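Local coordinates for protein propionate kinase (Francisella tularensis subsp. tularensis, PDB 3KHY) that probably transfers phosphate between ATP and acetate or propionate, as a magnesium-dependent, homodimeric member of the acetokinase family, at residues Leu5-Phe16 / Tyr59-Leu70; Gln25-Glu33 / Lys41-Lys49. One frame throughout, in Å; residues are numbered along the deposited sequence.

Interaction 1: residues Leu5-Phe16 / Tyr59-Leu70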
loop_
_atom_site.group_PDB
_atom_site.type_symbol
_atom_site.label_atom_id
_atom_site.label_comp_id
_atom_site.label_asym_id
_atom_site.label_seq_id
_atom_site.Cartn_x
_atom_site.Cartn_y
_atom_site.Cartn_z
ATOM N N LEU A 5 35.472 -7.185 12.031
ATOM C CA LEU A 5 34.543 -8.153 12.584
ATOM C C LEU A 5 33.149 -7.581 12.410
ATOM O O LEU A 5 32.865 -6.502 12.908
ATOM C CB LEU A 5 34.822 -8.387 14.073
ATOM C CG LEU A 5 33.861 -9.359 14.751
ATOM C CD1 LEU A 5 33.923 -10.718 14.066
ATOM C CD2 LEU A 5 34.169 -9.482 16.232
ATOM N N VAL A 6 32.285 -8.300 11.701
ATOM C CA VAL A 6 30.939 -7.808 11.406
ATOM C C VAL A 6 29.903 -8.584 12.205
ATOM O O VAL A 6 29.887 -9.818 12.179
ATOM C CB VAL A 6 30.626 -7.915 9.899
ATOM C CG1 VAL A 6 29.196 -7.454 9.608
ATOM C CG2 VAL A 6 31.611 -7.088 9.106
ATOM N N LEU A 7 29.052 -7.869 12.939
ATOM C CA LEU A 7 28.114 -8.530 13.839
ATOM C C LEU A 7 26.674 -8.144 13.599
ATOM O O LEU A 7 26.362 -6.994 13.291
ATOM C CB LEU A 7 28.438 -8.198 15.301
ATOM C CG LEU A 7 29.833 -8.533 15.808
ATOM C CD1 LEU A 7 29.975 -8.005 17.231
ATOM C CD2 LEU A 7 30.089 -10.055 15.742
ATOM N N ASN A 8 25.787 -9.109 13.774
ATOM C CA ASN A 8 24.378 -8.807 13.956
ATOM C C ASN A 8 23.969 -9.469 15.268
ATOM O O ASN A 8 23.785 -10.689 15.331
ATOM C CB ASN A 8 23.545 -9.323 12.781
ATOM C CG ASN A 8 22.067 -8.964 12.905
ATOM O OD1 ASN A 8 21.674 -8.190 13.781
ATOM N ND2 ASN A 8 21.242 -9.526 12.025
ATOM N N CYS A 9 23.874 -8.671 16.329
ATOM C CA CYS A 9 23.561 -9.206 17.650
ATOM C C CYS A 9 22.064 -9.165 17.905
ATOM O O CYS A 9 21.491 -8.091 18.072
ATOM C CB CYS A 9 24.276 -8.414 18.749
ATOM S SG CYS A 9 26.076 -8.447 18.672
ATOM N N GLY A 10 21.439 -10.337 17.945
ATOM C CA GLY A 10 20.019 -10.446 18.231
ATOM C C GLY A 10 19.778 -10.822 19.682
ATOM O O GLY A 10 20.729 -10.999 20.453
ATOM N N SER A 11 18.507 -10.956 20.054
ATOM C CA SER A 11 18.133 -11.271 21.432
ATOM C C SER A 11 18.651 -12.628 21.910
ATOM O O SER A 11 19.045 -12.771 23.065
ATOM C CB SER A 11 16.612 -11.181 21.612
ATOM O OG SER A 11 15.930 -11.873 20.580
ATOM N N SER A 12 18.653 -13.622 21.027
ATOM C CA SER A 12 19.146 -14.948 21.397
ATOM C C SER A 12 20.193 -15.493 20.420
ATOM O O SER A 12 20.465 -16.690 20.406
ATOM C CB SER A 12 17.982 -15.937 21.533
ATOM O OG SER A 12 17.297 -16.091 20.300
ATOM N N SER A 13 20.790 -14.609 19.623
ATOM C CA SER A 13 21.708 -15.032 18.574
ATOM C C SER A 13 22.727 -13.959 18.213
ATOM O O SER A 13 22.463 -12.762 18.348
ATOM C CB SER A 13 20.919 -15.408 17.320
ATOM O OG SER A 13 20.427 -14.244 16.693
ATOM N N VAL A 14 23.890 -14.401 17.745
ATOM C CA VAL A 14 24.898 -13.503 17.201
ATOM C C VAL A 14 25.374 -14.038 15.862
ATOM O O VAL A 14 25.957 -15.114 15.782
ATOM C CB VAL A 14 26.121 -13.350 18.131
ATOM C CG1 VAL A 14 27.162 -12.428 17.489
ATOM C CG2 VAL A 14 25.701 -12.815 19.500
ATOM N N LYS A 15 25.111 -13.289 14.802
ATOM C CA LYS A 15 25.631 -13.647 13.498
ATOM C C LYS A 15 26.935 -12.889 13.311
ATOM O O LYS A 15 26.997 -11.699 13.602
ATOM C CB LYS A 15 24.630 -13.251 12.424
ATOM C CG LYS A 15 25.138 -13.455 11.021
ATOM C CD LYS A 15 24.196 -12.835 10.018
ATOM C CE LYS A 15 24.769 -12.915 8.618
ATOM N NZ LYS A 15 23.781 -12.422 7.624
ATOM N N PHE A 16 27.985 -13.564 12.854
ATOM C CA PHE A 16 29.273 -12.884 12.718
ATOM C C PHE A 16 30.041 -13.226 11.447
ATOM O O PHE A 16 29.841 -14.278 10.845
ATOM C CB PHE A 16 30.155 -13.118 13.956
ATOM C CG PHE A 16 30.461 -14.565 14.225
ATOM C CD1 PHE A 16 31.544 -15.179 13.621
ATOM C CD2 PHE A 16 29.677 -15.305 15.090
ATOM C CE1 PHE A 16 31.836 -16.504 13.872
ATOM C CE2 PHE A 16 29.961 -16.628 15.341
ATOM C CZ PHE A 16 31.044 -17.227 14.732
ATOM N N TYR A 59 25.205 -15.140 26.921
ATOM C CA TYR A 59 25.565 -14.268 25.821
ATOM C C TYR A 59 27.030 -13.886 25.991
ATOM O O TYR A 59 27.770 -13.770 25.017
ATOM C CB TYR A 59 24.691 -13.024 25.863
ATOM C CG TYR A 59 24.327 -12.442 24.518
ATOM C CD1 TYR A 59 23.061 -12.638 23.975
ATOM C CD2 TYR A 59 25.237 -11.675 23.803
ATOM C CE1 TYR A 59 22.714 -12.087 22.747
ATOM C CE2 TYR A 59 24.903 -11.124 22.579
ATOM C CZ TYR A 59 23.641 -11.332 22.055
ATOM O OH TYR A 59 23.317 -10.774 20.835
ATOM N N LYS A 60 27.450 -13.699 27.239
ATOM C CA LYS A 60 28.852 -13.414 27.526
ATOM C C LYS A 60 29.748 -14.610 27.186
ATOM O O LYS A 60 30.850 -14.440 26.663
ATOM C CB LYS A 60 29.048 -13.009 28.988
ATOM C CG LYS A 60 30.478 -12.595 29.312
ATOM C CD LYS A 60 30.716 -12.479 30.812
ATOM C CE LYS A 60 32.183 -12.178 31.113
ATOM N NZ LYS A 60 32.504 -12.264 32.568
ATOM N N ASP A 61 29.276 -15.816 27.495
ATOM C CA ASP A 61 30.001 -17.040 27.144
ATOM C C ASP A 61 30.192 -17.146 25.630
ATOM O O ASP A 61 31.251 -17.547 25.146
ATOM C CB ASP A 61 29.257 -18.274 27.655
ATOM C CG ASP A 61 29.217 -18.350 29.169
ATOM O OD1 ASP A 61 30.086 -17.730 29.820
ATOM O OD2 ASP A 61 28.318 -19.030 29.708
ATOM N N VAL A 62 29.151 -16.794 24.887
ATOM C CA VAL A 62 29.236 -16.790 23.432
ATOM C C VAL A 62 30.367 -15.881 22.968
ATOM O O VAL A 62 31.201 -16.276 22.158
ATOM C CB VAL A 62 27.917 -16.337 22.802
ATOM C CG1 VAL A 62 28.100 -16.092 21.312
ATOM C CG2 VAL A 62 26.842 -17.377 23.050
ATOM N N PHE A 63 30.404 -14.664 23.500
ATOM C CA PHE A 63 31.433 -13.714 23.105
ATOM C C PHE A 63 32.847 -14.159 23.454
ATOM O O PHE A 63 33.780 -13.924 22.688
ATOM C CB PHE A 63 31.148 -12.323 23.673
ATOM C CG PHE A 63 30.305 -11.471 22.766
ATOM C CD1 PHE A 63 30.848 -10.923 21.617
ATOM C CD2 PHE A 63 28.971 -11.239 23.049
ATOM C CE1 PHE A 63 30.076 -10.149 20.765
ATOM C CE2 PHE A 63 28.193 -10.468 22.204
ATOM C CZ PHE A 63 28.749 -9.919 21.061
ATOM N N GLU A 64 33.009 -14.789 24.612
ATOM C CA GLU A 64 34.321 -15.280 25.011
ATOM C C GLU A 64 34.741 -16.423 24.103
ATOM O O GLU A 64 35.915 -16.570 23.782
ATOM C CB GLU A 64 34.324 -15.738 26.469
ATOM C CG GLU A 64 34.259 -14.608 27.482
ATOM C CD GLU A 64 34.553 -15.085 28.893
ATOM O OE1 GLU A 64 35.106 -16.198 29.042
ATOM O OE2 GLU A 64 34.236 -14.347 29.852
HETATM N N MSE A 65 33.775 -17.233 23.690
HETATM C CA MSE A 65 34.066 -18.315 22.764
HETATM C C MSE A 65 34.463 -17.748 21.405
HETATM O O MSE A 65 35.381 -18.248 20.752
HETATM C CB MSE A 65 32.870 -19.253 22.625
HETATM C CG MSE A 65 33.044 -20.300 21.534
HETATM SE SE MSE A 65 31.649 -21.663 21.559
HETATM C CE MSE A 65 32.367 -22.850 22.960
ATOM N N LEU A 66 33.778 -16.686 20.991
ATOM C CA LEU A 66 34.111 -16.030 19.740
ATOM C C LEU A 66 35.515 -15.459 19.846
ATOM O O LEU A 66 36.336 -15.635 18.948
ATOM C CB LEU A 66 33.104 -14.920 19.419
ATOM C CG LEU A 66 33.441 -14.096 18.181
ATOM C CD1 LEU A 66 33.709 -15.006 16.994
ATOM C CD2 LEU A 66 32.332 -13.101 17.864
ATOM N N LYS A 67 35.798 -14.790 20.960
ATOM C CA LYS A 67 37.129 -14.242 21.180
ATOM C C LYS A 67 38.168 -15.360 21.153
ATOM O O LYS A 67 39.203 -15.235 20.500
ATOM C CB LYS A 67 37.203 -13.486 22.508
ATOM C CG LYS A 67 38.543 -12.804 22.753
ATOM C CD LYS A 67 38.483 -11.897 23.972
ATOM C CE LYS A 67 39.745 -11.059 24.119
ATOM N NZ LYS A 67 39.639 -10.090 25.251
ATOM N N ASP A 68 37.886 -16.451 21.860
ATOM C CA ASP A 68 38.816 -17.575 21.927
ATOM C C ASP A 68 39.156 -18.076 20.529
ATOM O O ASP A 68 40.322 -18.321 20.216
ATOM C CB ASP A 68 38.234 -18.719 22.757
ATOM C CG ASP A 68 38.216 -18.415 24.240
ATOM O OD1 ASP A 68 38.879 -17.444 24.661
ATOM O OD2 ASP A 68 37.538 -19.152 24.985
ATOM N N PHE A 69 38.133 -18.219 19.692
ATOM C CA PHE A 69 38.321 -18.711 18.331
ATOM C C PHE A 69 39.219 -17.779 17.521
ATOM O O PHE A 69 40.079 -18.232 16.764
ATOM C CB PHE A 69 36.970 -18.879 17.637
ATOM C CG PHE A 69 37.078 -19.316 16.208
ATOM C CD1 PHE A 69 37.273 -18.388 15.201
ATOM C CD2 PHE A 69 36.984 -20.655 15.872
ATOM C CE1 PHE A 69 37.372 -18.787 13.882
ATOM C CE2 PHE A 69 37.082 -21.063 14.553
ATOM C CZ PHE A 69 37.279 -20.124 13.557
ATOM N N LEU A 70 39.015 -16.477 17.692
ATOM C CA LEU A 70 39.785 -15.466 16.982
ATOM C C LEU A 70 41.218 -15.394 17.482
ATOM O O LEU A 70 42.130 -15.038 16.737
ATOM C CB LEU A 70 39.123 -14.098 17.146
ATOM C CG LEU A 70 37.744 -13.957 16.503
ATOM C CD1 LEU A 70 37.128 -12.620 16.871
ATOM C CD2 LEU A 70 37.845 -14.110 14.994
#

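Interaction 2: residues Gln25-Glu33 / Lys41-Lys49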
loop_
_atom_site.group_PDB
_atom_site.type_symbol
_atom_site.label_atom_id
_atom_site.label_comp_id
_atom_site.label_asym_id
_atom_site.label_seq_id
_atom_site.Cartn_x
_atom_site.Cartn_y
_atom_site.Cartn_z
ATOM N N GLN A 25 37.286 -10.280 0.849
ATOM C CA GLN A 25 37.137 -11.692 1.185
ATOM C C GLN A 25 36.587 -11.924 2.581
ATOM O O GLN A 25 37.029 -11.317 3.560
ATOM C CB GLN A 25 38.457 -12.447 1.004
ATOM C CG GLN A 25 38.800 -12.722 -0.451
ATOM C CD GLN A 25 40.172 -13.341 -0.613
ATOM O OE1 GLN A 25 40.699 -13.960 0.315
ATOM N NE2 GLN A 25 40.763 -13.176 -1.794
ATOM N N SER A 26 35.605 -12.810 2.653
ATOM C CA SER A 26 35.079 -13.268 3.915
ATOM C C SER A 26 35.924 -14.450 4.371
ATOM O O SER A 26 35.959 -15.491 3.707
ATOM C CB SER A 26 33.621 -13.675 3.739
ATOM O OG SER A 26 33.108 -14.216 4.936
ATOM N N LEU A 27 36.624 -14.283 5.491
ATOM C CA LEU A 27 37.543 -15.311 5.973
ATOM C C LEU A 27 36.837 -16.356 6.833
ATOM O O LEU A 27 37.112 -17.552 6.737
ATOM C CB LEU A 27 38.685 -14.681 6.775
ATOM C CG LEU A 27 39.565 -13.658 6.062
ATOM C CD1 LEU A 27 38.810 -12.366 5.886
ATOM C CD2 LEU A 27 40.821 -13.414 6.864
ATOM N N VAL A 28 35.948 -15.889 7.699
ATOM C CA VAL A 28 35.184 -16.771 8.569
ATOM C C VAL A 28 33.796 -16.192 8.674
ATOM O O VAL A 28 33.638 -14.970 8.682
ATOM C CB VAL A 28 35.764 -16.817 10.010
ATOM C CG1 VAL A 28 35.039 -17.864 10.833
ATOM C CG2 VAL A 28 37.258 -17.093 9.994
ATOM N N THR A 29 32.785 -17.049 8.729
ATOM C CA THR A 29 31.459 -16.582 9.083
ATOM C C THR A 29 30.933 -17.527 10.122
ATOM O O THR A 29 31.460 -18.627 10.282
ATOM C CB THR A 29 30.483 -16.583 7.900
ATOM O OG1 THR A 29 30.270 -17.927 7.469
ATOM C CG2 THR A 29 31.016 -15.736 6.732
ATOM N N GLY A 30 29.890 -17.118 10.830
ATOM C CA GLY A 30 29.374 -17.956 11.889
ATOM C C GLY A 30 28.064 -17.477 12.454
ATOM O O GLY A 30 27.551 -16.414 12.099
ATOM N N LEU A 31 27.514 -18.277 13.351
ATOM C CA LEU A 31 26.256 -17.931 13.973
ATOM C C LEU A 31 26.122 -18.645 15.304
ATOM O O LEU A 31 26.203 -19.875 15.361
ATOM C CB LEU A 31 25.094 -18.313 13.064
ATOM C CG LEU A 31 23.715 -18.072 13.673
ATOM C CD1 LEU A 31 23.423 -16.571 13.778
ATOM C CD2 LEU A 31 22.653 -18.775 12.847
ATOM N N ALA A 32 25.941 -17.865 16.367
ATOM C CA ALA A 32 25.565 -18.403 17.669
ATOM C C ALA A 32 24.043 -18.364 17.770
ATOM O O ALA A 32 23.429 -17.369 17.414
ATOM C CB ALA A 32 26.195 -17.587 18.784
ATOM N N GLU A 33 23.448 -19.452 18.246
ATOM C CA GLU A 33 21.996 -19.635 18.247
ATOM C C GLU A 33 21.515 -20.169 19.592
ATOM O O GLU A 33 22.255 -20.878 20.283
ATOM C CB GLU A 33 21.600 -20.653 17.178
ATOM C CG GLU A 33 21.243 -20.072 15.837
ATOM C CD GLU A 33 20.712 -21.127 14.885
ATOM O OE1 GLU A 33 19.662 -20.887 14.250
ATOM O OE2 GLU A 33 21.340 -22.200 14.780
ATOM N N LYS A 41 24.457 -23.047 20.852
ATOM C CA LYS A 41 25.558 -23.538 20.027
ATOM C C LYS A 41 26.129 -22.440 19.135
ATOM O O LYS A 41 25.431 -21.501 18.763
ATOM C CB LYS A 41 25.103 -24.707 19.154
ATOM C CG LYS A 41 24.014 -24.323 18.177
ATOM C CD LYS A 41 23.793 -25.397 17.132
ATOM C CE LYS A 41 22.693 -24.975 16.174
ATOM N NZ LYS A 41 22.468 -25.983 15.106
ATOM N N VAL A 42 27.403 -22.566 18.790
ATOM C CA VAL A 42 28.022 -21.629 17.871
ATOM C C VAL A 42 28.561 -22.387 16.665
ATOM O O VAL A 42 29.330 -23.344 16.811
ATOM C CB VAL A 42 29.166 -20.860 18.545
ATOM C CG1 VAL A 42 29.641 -19.725 17.645
ATOM C CG2 VAL A 42 28.709 -20.335 19.901
ATOM N N VAL A 43 28.132 -21.979 15.476
ATOM C CA VAL A 43 28.677 -22.537 14.243
ATOM C C VAL A 43 29.783 -21.635 13.712
ATOM O O VAL A 43 29.638 -20.417 13.675
ATOM C CB VAL A 43 27.607 -22.684 13.153
ATOM C CG1 VAL A 43 28.197 -23.399 11.942
ATOM C CG2 VAL A 43 26.397 -23.440 13.690
ATOM N N PHE A 44 30.902 -22.238 13.335
ATOM C CA PHE A 44 32.001 -21.515 12.727
ATOM C C PHE A 44 32.244 -22.117 11.356
ATOM O O PHE A 44 32.412 -23.337 11.224
ATOM C CB PHE A 44 33.282 -21.695 13.539
ATOM C CG PHE A 44 33.246 -21.073 14.909
ATOM C CD1 PHE A 44 33.663 -19.769 15.104
ATOM C CD2 PHE A 44 32.853 -21.816 16.013
ATOM C CE1 PHE A 44 33.655 -19.209 16.366
ATOM C CE2 PHE A 44 32.851 -21.261 17.277
ATOM C CZ PHE A 44 33.248 -19.964 17.454
ATOM N N LYS A 45 32.296 -21.271 10.341
ATOM C CA LYS A 45 32.592 -21.734 8.991
ATOM C C LYS A 45 33.809 -21.012 8.440
ATOM O O LYS A 45 33.729 -19.844 8.057
ATOM C CB LYS A 45 31.388 -21.519 8.074
ATOM C CG LYS A 45 30.158 -22.330 8.462
ATOM C CD LYS A 45 28.946 -21.920 7.626
ATOM C CE LYS A 45 27.791 -22.892 7.820
ATOM N NZ LYS A 45 26.576 -22.500 7.053
ATOM N N ALA A 46 34.942 -21.705 8.414
ATOM C CA ALA A 46 36.125 -21.180 7.748
ATOM C C ALA A 46 36.399 -22.075 6.558
ATOM O O ALA A 46 35.611 -22.108 5.620
ATOM C CB ALA A 46 37.312 -21.157 8.686
ATOM N N GLU A 47 37.505 -22.810 6.608
ATOM C CA GLU A 47 37.781 -23.818 5.593
ATOM C C GLU A 47 36.728 -24.919 5.663
ATOM O O GLU A 47 36.238 -25.388 4.632
ATOM C CB GLU A 47 39.181 -24.403 5.773
ATOM C CG GLU A 47 40.210 -23.845 4.806
ATOM C CD GLU A 47 39.905 -24.195 3.357
ATOM O OE1 GLU A 47 39.156 -25.170 3.122
ATOM O OE2 GLU A 47 40.416 -23.496 2.455
ATOM N N HIS A 48 36.384 -25.325 6.884
ATOM C CA HIS A 48 35.309 -26.290 7.088
ATOM C C HIS A 48 34.344 -25.803 8.155
ATOM O O HIS A 48 34.628 -24.842 8.860
ATOM C CB HIS A 48 35.871 -27.657 7.471
ATOM C CG HIS A 48 36.856 -28.195 6.481
ATOM N ND1 HIS A 48 36.472 -28.773 5.290
ATOM C CD2 HIS A 48 38.210 -28.234 6.502
ATOM C CE1 HIS A 48 37.548 -29.144 4.617
ATOM N NE2 HIS A 48 38.614 -28.830 5.331
ATOM N N LYS A 49 33.203 -26.477 8.268
ATOM C CA LYS A 49 32.206 -26.140 9.276
ATOM C C LYS A 49 32.533 -26.831 10.599
ATOM O O LYS A 49 32.840 -28.014 10.631
ATOM C CB LYS A 49 30.813 -26.544 8.793
ATOM C CG LYS A 49 29.698 -26.324 9.814
ATOM C CD LYS A 49 28.336 -26.717 9.242
ATOM C CE LYS A 49 27.225 -26.497 10.275
ATOM N NZ LYS A 49 25.869 -26.919 9.803
HETATM O O HOH W 1 32.380 -18.915 5.637
#

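Interaction 1: residues Leu5-Phe16 / Tyr59-Leu70
Tyr59, in the first turn of helix 59-72, reaches into the turn between strands 3-9 and 14-20. CB and CG stay clear of the strands; a first torsion of -146°, off the usual staggered values, carries the ring out from the helix flank toward the turn. On one flank Tyr59 CE1 passes the backbone oxygens of Gly10 and Ser11, both near the ring plane, while on the other Tyr59 CE2 lies 3.6 Å from Val14 CG2. At the tip, Tyr59 OH lies in the plane of the Gly10 carbonyl and donates a short hydrogen bond (2.6 Å) to Gly10 O, C=O...donor angle 147°, and rests 3.3 Å from Cys9 CB.

Farther along the helix the contact becomes wholly apolar. Phe63 turns its ring edge to the strands: CE1 meets Leu7 CD1 at 4.1 Å, and Cys9 SG lies in the ring plane, 3.9 Å from CZ, a sulfur-aromatic contact. Leu66 places CD1 over the centre of the Phe16 ring, 4.0 Å from the centroid and 12° off the normal, a CH-pi contact. Its other methyl, CD2, faces Leu5 and Leu7, and Leu70 closes the row against Leu5. Phe127 of helix 118-131 meets the rings of both Tyr59 and Phe63.

The strand pair is the N-terminal hairpin of an acetokinase domain in the actin-like ATPase clan, and it carries Asn8 and Lys15, predicted to bind magnesium and ATP respectively. Neither touches the helix. The chemistry thus implies a division of labour: greasy residues seat the hairpin on the helix, and one phenol fixes the carbonyl of its turn.

Interaction 2: residues Gln25-Glu33 / Lys41-Lys49
Strands 25-33 and 41-45 form an antiparallel beta hairpin within the large mixed sheet, and Ala32 against Val42 marks its tightest point. At this non-hydrogen-bonded pair the CA atoms are 4.1 Å apart, and Ala32 CB touches Val42 CG2 at 3.9 Å. Both side chains point to the buried face, where helix 59-72 covers them: Val62 packs on Ala32 and Met65, here selenomethionine, on Val42. Phe44 shares this face opposite Gly30, which brings no side chain of its own, and it stacks on Phe69 of the same helix.

Around these pairs run six backbone hydrogen bonds, two at each of Thr29-Lys45, Leu31-Val43 and Glu33-Lys41. In the tight part, Ala32 CA also makes a CA-H...O contact with Lys41 O (3.3 Å).

The other face, bearing Thr29, Leu31, Glu33, Lys41, Val43 and Lys45, is looser and partly open to solvent, with Lys45 fully exposed. Glu33 and Lys41 lie side by side with extended chains; Glu33 OE2 is 4.0 Å from Lys41 NZ, a long salt bridge that probably adds little, and closer to Lys41 CE (3.4 Å). At the other end of the paired region, Thr29 OG1, turned between its backbone N and carbonyl carbon (chi1 65°), faces the Lys45 side of the pair and shares a 3.0 Å hydrogen bond with a water, which in turn donates to Lys45 O at 2.9 Å.

From the N terminus, the chain lays down strands 3-9 and 14-20, which supply one side of interaction 1, and then passes directly into strand 25-33. Interaction 2 closes the short loop that follows, when strand 41-45 folds back. After strand 49-53 the chain leaves the sheet, and helix 59-72 returns beneath it to close the much longer loop of interaction 1, inside which interaction 2 is nested. The contacts also meet physically: Val14 O with Ala32 N, and Phe16 O with Gly30 N, are probable hydrogen bonds between neighbouring strands. One helix therefore spans both hairpins, tying sheet strands from 3-9 to 41-45 into a single layered unit.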